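Side-chain contacts in catechol 2,3-dioxygenase (Pseudomonas sp. KL28, PDB 3HPY), which probably opens the aromatic ring of catechols beside the two hydroxyls, using dioxygen and a ferrous iron cofactor: residues H24-R27 with G31-E34; R51-Y56 with M101-E106; I57-E60 with I66-F69. All blocks are in the same frame, centred on the assembly; numbering follows the deposited sequence.

The three contacts lie in the amino-terminal half of the chain, within the VOC range 8-123, and all involve one mixed sheet or the helix and loops attached to it. Along the sequence contact 1 comes first; contact 3 then falls wholly between the two segments of contact 2. Their centres are about 16 Å (1 and 2), about 15 Å (1 and 3) and about 13 Å (2 and 3) apart. Tyr26 CE2 of helix 19-29 lies 4.0 Å from Ile58 CG2 of strand 56-60, and Met101 CE 3.6 Å from Ile57 CD1. Together they tie helix and loops to the sheet of the half without iron ligands; the side chain of Tyr26 is about 14 Å from the iron, and contacts 2 and 3 lie away from the active site.

Contact 1. Residues H24-R27 with G31-E34; sequences HFYR and GLVE
Arg27, in the last turn of helix 19-29, reaches past Leu32 to Glu34. Its CB lies 4.0 Å from Leu32 O, and CG comes closer to the same oxygen, at 3.3 Å. The chain bends at chi2 and chi3, which brings the guanidinium to Glu34; NH2 stands 3.4 Å from Glu34 OE1, a long salt bridge, with NE of Arg27 3.6 Å from that oxygen. Glu34 reaches out extended, its CG anti to the backbone N (chi1 -176°), and the two charged planes stand 85° apart. On the inner side the backbone makes the firmer link: Leu32 N donates to Tyr26 O at 2.8 Å, in the carbonyl plane. Past the helix, which has a wider pi-type turn at 25-27, Gly31 takes positive phi, and Leu32 CD2 settles 4.0 Å from Tyr26 CD1. The ring's hydroxyl is held by Tyr56 OH and Asp260 OD2. The turn joins helix 19-29 to strand 33-37, the outermost of its sheet within this chain, inside the VOC range. The long, steeply turned ion pair suggests a mainly electrostatic link at the surface, whereas the backbone bond and apolar pair fix the buried side.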
loop_
_atom_site.group_PDB
_atom_site.type_symbol
_atom_site.label_atom_id
_atom_site.label_comp_id
_atom_site.label_asym_id
_atom_site.label_seq_id
_atom_site.Cartn_x
_atom_site.Cartn_y
_atom_site.Cartn_z
ATOM N N HIS C 24 2.434 29.678 -4.355
ATOM C CA HIS C 24 1.242 28.859 -4.560
ATOM C C HIS C 24 1.602 27.400 -4.781
ATOM O O HIS C 24 1.033 26.505 -4.152
ATOM C CB HIS C 24 0.469 29.366 -5.781
ATOM C CG HIS C 24 -0.593 28.424 -6.255
ATOM N ND1 HIS C 24 -1.812 28.295 -5.624
ATOM C CD2 HIS C 24 -0.602 27.535 -7.279
ATOM C CE1 HIS C 24 -2.527 27.369 -6.238
ATOM N NE2 HIS C 24 -1.815 26.892 -7.245
ATOM N N PHE C 25 2.549 27.164 -5.683
ATOM C CA PHE C 25 2.954 25.804 -5.991
ATOM C C PHE C 25 3.488 25.030 -4.785
ATOM O O PHE C 25 2.941 23.990 -4.417
ATOM C CB PHE C 25 3.995 25.800 -7.116
ATOM C CG PHE C 25 4.546 24.437 -7.417
ATOM C CD1 PHE C 25 5.715 23.997 -6.810
ATOM C CD2 PHE C 25 3.875 23.576 -8.282
ATOM C CE1 PHE C 25 6.211 22.724 -7.053
ATOM C CE2 PHE C 25 4.363 22.295 -8.533
ATOM C CZ PHE C 25 5.530 21.869 -7.918
ATOM N N TYR C 26 4.547 25.538 -4.168
ATOM C CA TYR C 26 5.143 24.863 -3.026
ATOM C C TYR C 26 4.258 24.787 -1.793
ATOM O O TYR C 26 4.506 23.982 -0.904
ATOM C CB TYR C 26 6.479 25.521 -2.661
ATOM C CG TYR C 26 7.605 25.134 -3.592
ATOM C CD1 TYR C 26 8.092 23.823 -3.619
ATOM C CD2 TYR C 26 8.164 26.061 -4.468
ATOM C CE1 TYR C 26 9.107 23.446 -4.499
ATOM C CE2 TYR C 26 9.185 25.694 -5.355
ATOM C CZ TYR C 26 9.648 24.384 -5.361
ATOM O OH TYR C 26 10.664 24.010 -6.214
ATOM N N ARG C 27 3.220 25.605 -1.732
ATOM C CA ARG C 27 2.364 25.570 -0.560
ATOM C C ARG C 27 1.075 24.775 -0.769
ATOM O O ARG C 27 0.677 23.986 0.092
ATOM C CB ARG C 27 2.018 26.991 -0.111
ATOM C CG ARG C 27 1.868 27.104 1.391
ATOM C CD ARG C 27 0.661 27.920 1.793
ATOM N NE ARG C 27 0.786 29.324 1.419
ATOM C CZ ARG C 27 -0.039 30.274 1.843
ATOM N NH1 ARG C 27 -1.043 29.964 2.653
ATOM N NH2 ARG C 27 0.142 31.534 1.461
ATOM N N GLY C 31 2.573 21.016 -0.916
ATOM C CA GLY C 31 2.122 20.901 0.458
ATOM C C GLY C 31 3.101 21.292 1.550
ATOM O O GLY C 31 3.041 20.741 2.651
ATOM N N LEU C 32 4.014 22.213 1.257
ATOM C CA LEU C 32 4.946 22.687 2.278
ATOM C C LEU C 32 4.223 23.740 3.108
ATOM O O LEU C 32 3.296 24.402 2.623
ATOM C CB LEU C 32 6.184 23.333 1.648
ATOM C CG LEU C 32 7.369 22.432 1.288
ATOM C CD1 LEU C 32 6.893 21.140 0.686
ATOM C CD2 LEU C 32 8.295 23.165 0.346
ATOM N N VAL C 33 4.662 23.893 4.353
ATOM C CA VAL C 33 4.099 24.859 5.286
ATOM C C VAL C 33 4.933 26.148 5.246
ATOM O O VAL C 33 6.119 26.125 5.559
ATOM C CB VAL C 33 4.107 24.268 6.727
ATOM C CG1 VAL C 33 3.552 25.271 7.723
ATOM C CG2 VAL C 33 3.282 22.974 6.757
ATOM N N GLU C 34 4.318 27.261 4.845
ATOM C CA GLU C 34 5.019 28.549 4.767
ATOM C C GLU C 34 5.340 28.965 6.183
ATOM O O GLU C 34 4.506 28.826 7.066
ATOM C CB GLU C 34 4.137 29.614 4.122
ATOM C CG GLU C 34 4.857 30.940 3.940
ATOM C CD GLU C 34 4.041 31.952 3.163
ATOM O OE1 GLU C 34 3.458 31.577 2.124
ATOM O OE2 GLU C 34 4.001 33.128 3.588
#

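Contact 2. Residues R51-Y56 with M101-E106; sequences RDHSCY and MLETGE
The His53 imidazole is crossed at about a right angle by the Glu103 side chain, whose CG lies over one face, displaced from the ring centre. This is a CH-pi contact, 3.7 Å from CG to the centroid of the His53 ring, with CD2 of His53 nearest to CG at 3.4 Å. At the CE1 corner Leu102 CB approaches to 4.1 Å, and Leu102 O meets the ring obliquely. NE2 has a weak hydrogen bond to Thr35 O, whereas the buried ND1 finds no polar partner, an arrangement consistent with the proton on NE2. Two loops of the sheet meet here, one leading into strand 56-60, where Cys55 and Tyr56 form a classic beta bulge opposite Phe45, the other into strand 107-111. The second holds a type II turn from Met101 to Thr104, closed by Thr104 N to Met101 O at 3.1 Å and stiffened by Thr104 OG1, which donates to Leu102 O at 2.7 Å from above the carbonyl plane. Glu103 bends at chi2 (-57°), turning the carboxylate away from the imidazole, where OE1 hydrogen-bonds to Thr125 OG1. Met101 CE, brought round by the bend at chi3, lies 4.1 Å from Ser54 OG.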
loop_
_atom_site.group_PDB
_atom_site.type_symbol
_atom_site.label_atom_id
_atom_site.label_comp_id
_atom_site.label_asym_id
_atom_site.label_seq_id
_atom_site.Cartn_x
_atom_site.Cartn_y
_atom_site.Cartn_z
ATOM N N ARG C 51 10.486 19.661 12.544
ATOM C CA ARG C 51 10.259 20.505 13.710
ATOM C C ARG C 51 10.885 21.892 13.597
ATOM O O ARG C 51 10.423 22.839 14.239
ATOM C CB ARG C 51 10.774 19.799 14.975
ATOM C CG ARG C 51 10.183 18.409 15.141
ATOM C CD ARG C 51 10.329 17.872 16.547
ATOM N NE ARG C 51 9.841 16.499 16.615
ATOM C CZ ARG C 51 9.842 15.757 17.716
ATOM N NH1 ARG C 51 10.306 16.254 18.855
ATOM N NH2 ARG C 51 9.381 14.518 17.672
ATOM N N ASP C 52 11.913 22.013 12.763
ATOM C CA ASP C 52 12.606 23.285 12.585
ATOM C C ASP C 52 11.898 24.265 11.649
ATOM O O ASP C 52 11.178 23.862 10.732
ATOM C CB ASP C 52 14.048 23.028 12.132
ATOM C CG ASP C 52 14.936 22.527 13.274
ATOM O OD1 ASP C 52 14.477 22.559 14.442
ATOM O OD2 ASP C 52 16.086 22.118 13.012
ATOM N N HIS C 53 12.110 25.557 11.898
ATOM C CA HIS C 53 11.475 26.639 11.141
ATOM C C HIS C 53 11.360 26.508 9.624
ATOM O O HIS C 53 10.302 26.789 9.053
ATOM C CB HIS C 53 12.167 27.966 11.467
ATOM C CG HIS C 53 11.564 29.150 10.777
ATOM N ND1 HIS C 53 12.001 29.604 9.550
ATOM C CD2 HIS C 53 10.571 29.990 11.154
ATOM C CE1 HIS C 53 11.310 30.674 9.205
ATOM N NE2 HIS C 53 10.435 30.931 10.162
ATOM N N SER C 54 12.434 26.086 8.973
ATOM C CA SER C 54 12.425 25.977 7.521
ATOM C C SER C 54 13.408 24.940 7.001
ATOM O O SER C 54 14.371 24.593 7.683
ATOM C CB SER C 54 12.807 27.325 6.916
ATOM O OG SER C 54 14.172 27.608 7.206
ATOM N N CYS C 55 13.156 24.474 5.776
ATOM C CA CYS C 55 14.001 23.503 5.081
ATOM C C CYS C 55 14.031 23.861 3.581
ATOM O O CYS C 55 14.850 23.355 2.817
ATOM C CB CYS C 55 13.451 22.087 5.247
ATOM S SG CYS C 55 12.015 21.723 4.195
ATOM N N TYR C 56 13.128 24.745 3.169
ATOM C CA TYR C 56 13.060 25.163 1.772
ATOM C C TYR C 56 12.695 26.642 1.694
ATOM O O TYR C 56 11.686 27.081 2.266
ATOM C CB TYR C 56 12.007 24.347 1.020
ATOM C CG TYR C 56 12.247 24.266 -0.471
ATOM C CD1 TYR C 56 13.171 23.365 -1.000
ATOM C CD2 TYR C 56 11.536 25.078 -1.362
ATOM C CE1 TYR C 56 13.376 23.262 -2.379
ATOM C CE2 TYR C 56 11.735 24.984 -2.745
ATOM C CZ TYR C 56 12.654 24.069 -3.242
ATOM O OH TYR C 56 12.826 23.939 -4.603
ATOM N N MET C 101 19.242 34.929 7.995
ATOM C CA MET C 101 18.123 34.082 7.589
ATOM C C MET C 101 17.155 34.078 8.773
ATOM O O MET C 101 17.578 34.006 9.929
ATOM C CB MET C 101 18.591 32.646 7.305
ATOM C CG MET C 101 18.611 32.262 5.832
ATOM S SD MET C 101 19.015 30.498 5.519
ATOM C CE MET C 101 17.460 29.710 5.902
ATOM N N LEU C 102 15.862 34.165 8.483
ATOM C CA LEU C 102 14.839 34.173 9.524
ATOM C C LEU C 102 14.973 32.990 10.481
ATOM O O LEU C 102 15.215 31.853 10.063
ATOM C CB LEU C 102 13.451 34.150 8.886
ATOM C CG LEU C 102 12.530 35.343 9.107
ATOM C CD1 LEU C 102 11.286 35.169 8.258
ATOM C CD2 LEU C 102 12.169 35.453 10.572
ATOM N N GLU C 103 14.817 33.284 11.768
ATOM C CA GLU C 103 14.888 32.291 12.834
ATOM C C GLU C 103 16.105 31.377 12.772
ATOM O O GLU C 103 16.128 30.323 13.411
ATOM C CB GLU C 103 13.611 31.456 12.828
ATOM C CG GLU C 103 12.357 32.306 12.889
ATOM C CD GLU C 103 12.327 33.219 14.102
ATOM O OE1 GLU C 103 12.254 32.713 15.241
ATOM O OE2 GLU C 103 12.384 34.451 13.917
ATOM N N THR C 104 17.124 31.800 12.026
ATOM C CA THR C 104 18.343 31.016 11.871
ATOM C C THR C 104 19.588 31.610 12.529
ATOM O O THR C 104 19.762 32.836 12.599
ATOM C CB THR C 104 18.657 30.807 10.391
ATOM O OG1 THR C 104 17.454 30.434 9.710
ATOM C CG2 THR C 104 19.709 29.713 10.214
ATOM N N GLY C 105 20.458 30.715 12.993
ATOM C CA GLY C 105 21.689 31.121 13.634
ATOM C C GLY C 105 22.764 31.302 12.590
ATOM O O GLY C 105 22.532 31.095 11.400
ATOM N N GLU C 106 23.948 31.696 13.024
ATOM C CA GLU C 106 25.024 31.898 12.084
ATOM C C GLU C 106 25.386 30.552 11.482
ATOM O O GLU C 106 25.240 29.515 12.129
ATOM C CB GLU C 106 26.215 32.499 12.799
ATOM C CG GLU C 106 26.720 31.605 13.870
ATOM C CD GLU C 106 27.976 32.131 14.510
ATOM O OE1 GLU C 106 28.539 31.399 15.343
ATOM O OE2 GLU C 106 28.400 33.266 14.190
#

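Contact 3. Residues I57-E60 with I66-F69; sequences IIRE and IDFF
Arg59 and Asp67 cross at about a right angle, yet their flat ends are turned only 28° from each other, and the carboxylate meets the guanidinium at its edge and nearly in its plane. The edge used is the one bearing NE and NH2. NE of Arg59 donates to OD2 of Asp67 at 3.1 Å, reaching that oxygen on its syn side but 32° out of the carboxylate plane. NH2 is shared between both oxygens in two weak bonds, to Asp67 OD1 at 2.9 Å and to Asp67 OD2 at 3.0 Å; the pairing is therefore skewed, with OD2 gripped by two nitrogens of Arg59. Arg59 CG stands anti to the backbone N, and the chain stays extended until it bends at chi3 (68°), which swings the NE edge across to the aspartate. Strands 56-60 and 65-73 flank strand 9-16 in the mixed sheet, parallel and antiparallel to it respectively, so this salt bridge spans the intervening strand, in keeping with 9.3 Å between the CA atoms of Arg59 and Asp67. A classic beta bulge, with Asp67 and Phe68 both facing Gln13, marks the corner from which the acid projects. Asp67 OD1 also pairs with Arg15 NH1 of the middle strand, so the carboxylate has two arginine partners, which would be expected to favour its ionised form.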
loop_
_atom_site.group_PDB
_atom_site.type_symbol
_atom_site.label_atom_id
_atom_site.label_comp_id
_atom_site.label_asym_id
_atom_site.label_seq_id
_atom_site.Cartn_x
_atom_site.Cartn_y
_atom_site.Cartn_z
ATOM N N ILE C 57 13.516 27.409 0.983
ATOM C CA ILE C 57 13.283 28.840 0.843
ATOM C C ILE C 57 13.441 29.281 -0.610
ATOM O O ILE C 57 14.442 28.972 -1.257
ATOM C CB ILE C 57 14.262 29.674 1.717
ATOM C CG1 ILE C 57 14.375 29.085 3.128
ATOM C CG2 ILE C 57 13.731 31.084 1.864
ATOM C CD1 ILE C 57 15.535 28.138 3.319
ATOM N N ILE C 58 12.451 30.006 -1.119
ATOM C CA ILE C 58 12.514 30.467 -2.494
ATOM C C ILE C 58 12.743 31.966 -2.580
ATOM O O ILE C 58 12.350 32.728 -1.688
ATOM C CB ILE C 58 11.235 30.093 -3.277
ATOM C CG1 ILE C 58 9.998 30.420 -2.446
ATOM C CG2 ILE C 58 11.270 28.616 -3.636
ATOM C CD1 ILE C 58 8.709 30.356 -3.213
ATOM N N ARG C 59 13.389 32.370 -3.667
ATOM C CA ARG C 59 13.717 33.768 -3.919
ATOM C C ARG C 59 13.568 34.080 -5.410
ATOM O O ARG C 59 14.187 33.419 -6.250
ATOM C CB ARG C 59 15.156 34.036 -3.475
ATOM C CG ARG C 59 15.681 35.420 -3.805
ATOM C CD ARG C 59 17.103 35.605 -3.265
ATOM N NE ARG C 59 18.093 34.769 -3.944
ATOM C CZ ARG C 59 18.720 35.111 -5.065
ATOM N NH1 ARG C 59 18.460 36.279 -5.640
ATOM N NH2 ARG C 59 19.614 34.293 -5.605
ATOM N N GLU C 60 12.753 35.083 -5.734
ATOM C CA GLU C 60 12.534 35.460 -7.129
ATOM C C GLU C 60 13.824 35.990 -7.728
ATOM O O GLU C 60 14.215 37.126 -7.470
ATOM C CB GLU C 60 11.442 36.532 -7.248
ATOM C CG GLU C 60 11.092 36.877 -8.696
ATOM C CD GLU C 60 9.998 37.919 -8.820
ATOM O OE1 GLU C 60 8.872 37.676 -8.339
ATOM O OE2 GLU C 60 10.264 38.986 -9.408
ATOM N N ILE C 66 19.794 26.584 -7.710
ATOM C CA ILE C 66 20.019 26.627 -6.272
ATOM C C ILE C 66 21.104 27.617 -5.858
ATOM O O ILE C 66 22.159 27.684 -6.480
ATOM C CB ILE C 66 20.410 25.233 -5.737
ATOM C CG1 ILE C 66 20.614 25.300 -4.222
ATOM C CG2 ILE C 66 21.686 24.745 -6.426
ATOM C CD1 ILE C 66 20.784 23.953 -3.574
ATOM N N ASP C 67 20.836 28.391 -4.810
ATOM C CA ASP C 67 21.828 29.334 -4.307
ATOM C C ASP C 67 22.771 28.553 -3.398
ATOM O O ASP C 67 23.989 28.590 -3.561
ATOM C CB ASP C 67 21.171 30.467 -3.509
ATOM C CG ASP C 67 20.282 31.352 -4.368
ATOM O OD1 ASP C 67 20.620 31.562 -5.553
ATOM O OD2 ASP C 67 19.252 31.851 -3.856
ATOM N N PHE C 68 22.195 27.823 -2.451
ATOM C CA PHE C 68 22.999 27.047 -1.520
ATOM C C PHE C 68 22.205 25.943 -0.829
ATOM O O PHE C 68 20.973 25.956 -0.819
ATOM C CB PHE C 68 23.629 27.985 -0.483
ATOM C CG PHE C 68 22.638 28.823 0.261
ATOM C CD1 PHE C 68 21.997 28.326 1.395
ATOM C CD2 PHE C 68 22.350 30.120 -0.164
ATOM C CE1 PHE C 68 21.082 29.108 2.102
ATOM C CE2 PHE C 68 21.433 30.913 0.533
ATOM C CZ PHE C 68 20.797 30.405 1.673
ATOM N N PHE C 69 22.929 24.986 -0.261
ATOM C CA PHE C 69 22.329 23.852 0.430
ATOM C C PHE C 69 22.993 23.705 1.796
ATOM O O PHE C 69 24.207 23.525 1.882
ATOM C CB PHE C 69 22.544 22.584 -0.397
ATOM C CG PHE C 69 21.730 21.410 0.066
ATOM C CD1 PHE C 69 22.338 20.327 0.683
ATOM C CD2 PHE C 69 20.351 21.387 -0.131
ATOM C CE1 PHE C 69 21.588 19.231 1.099
ATOM C CE2 PHE C 69 19.596 20.300 0.281
ATOM C CZ PHE C 69 20.217 19.218 0.898
#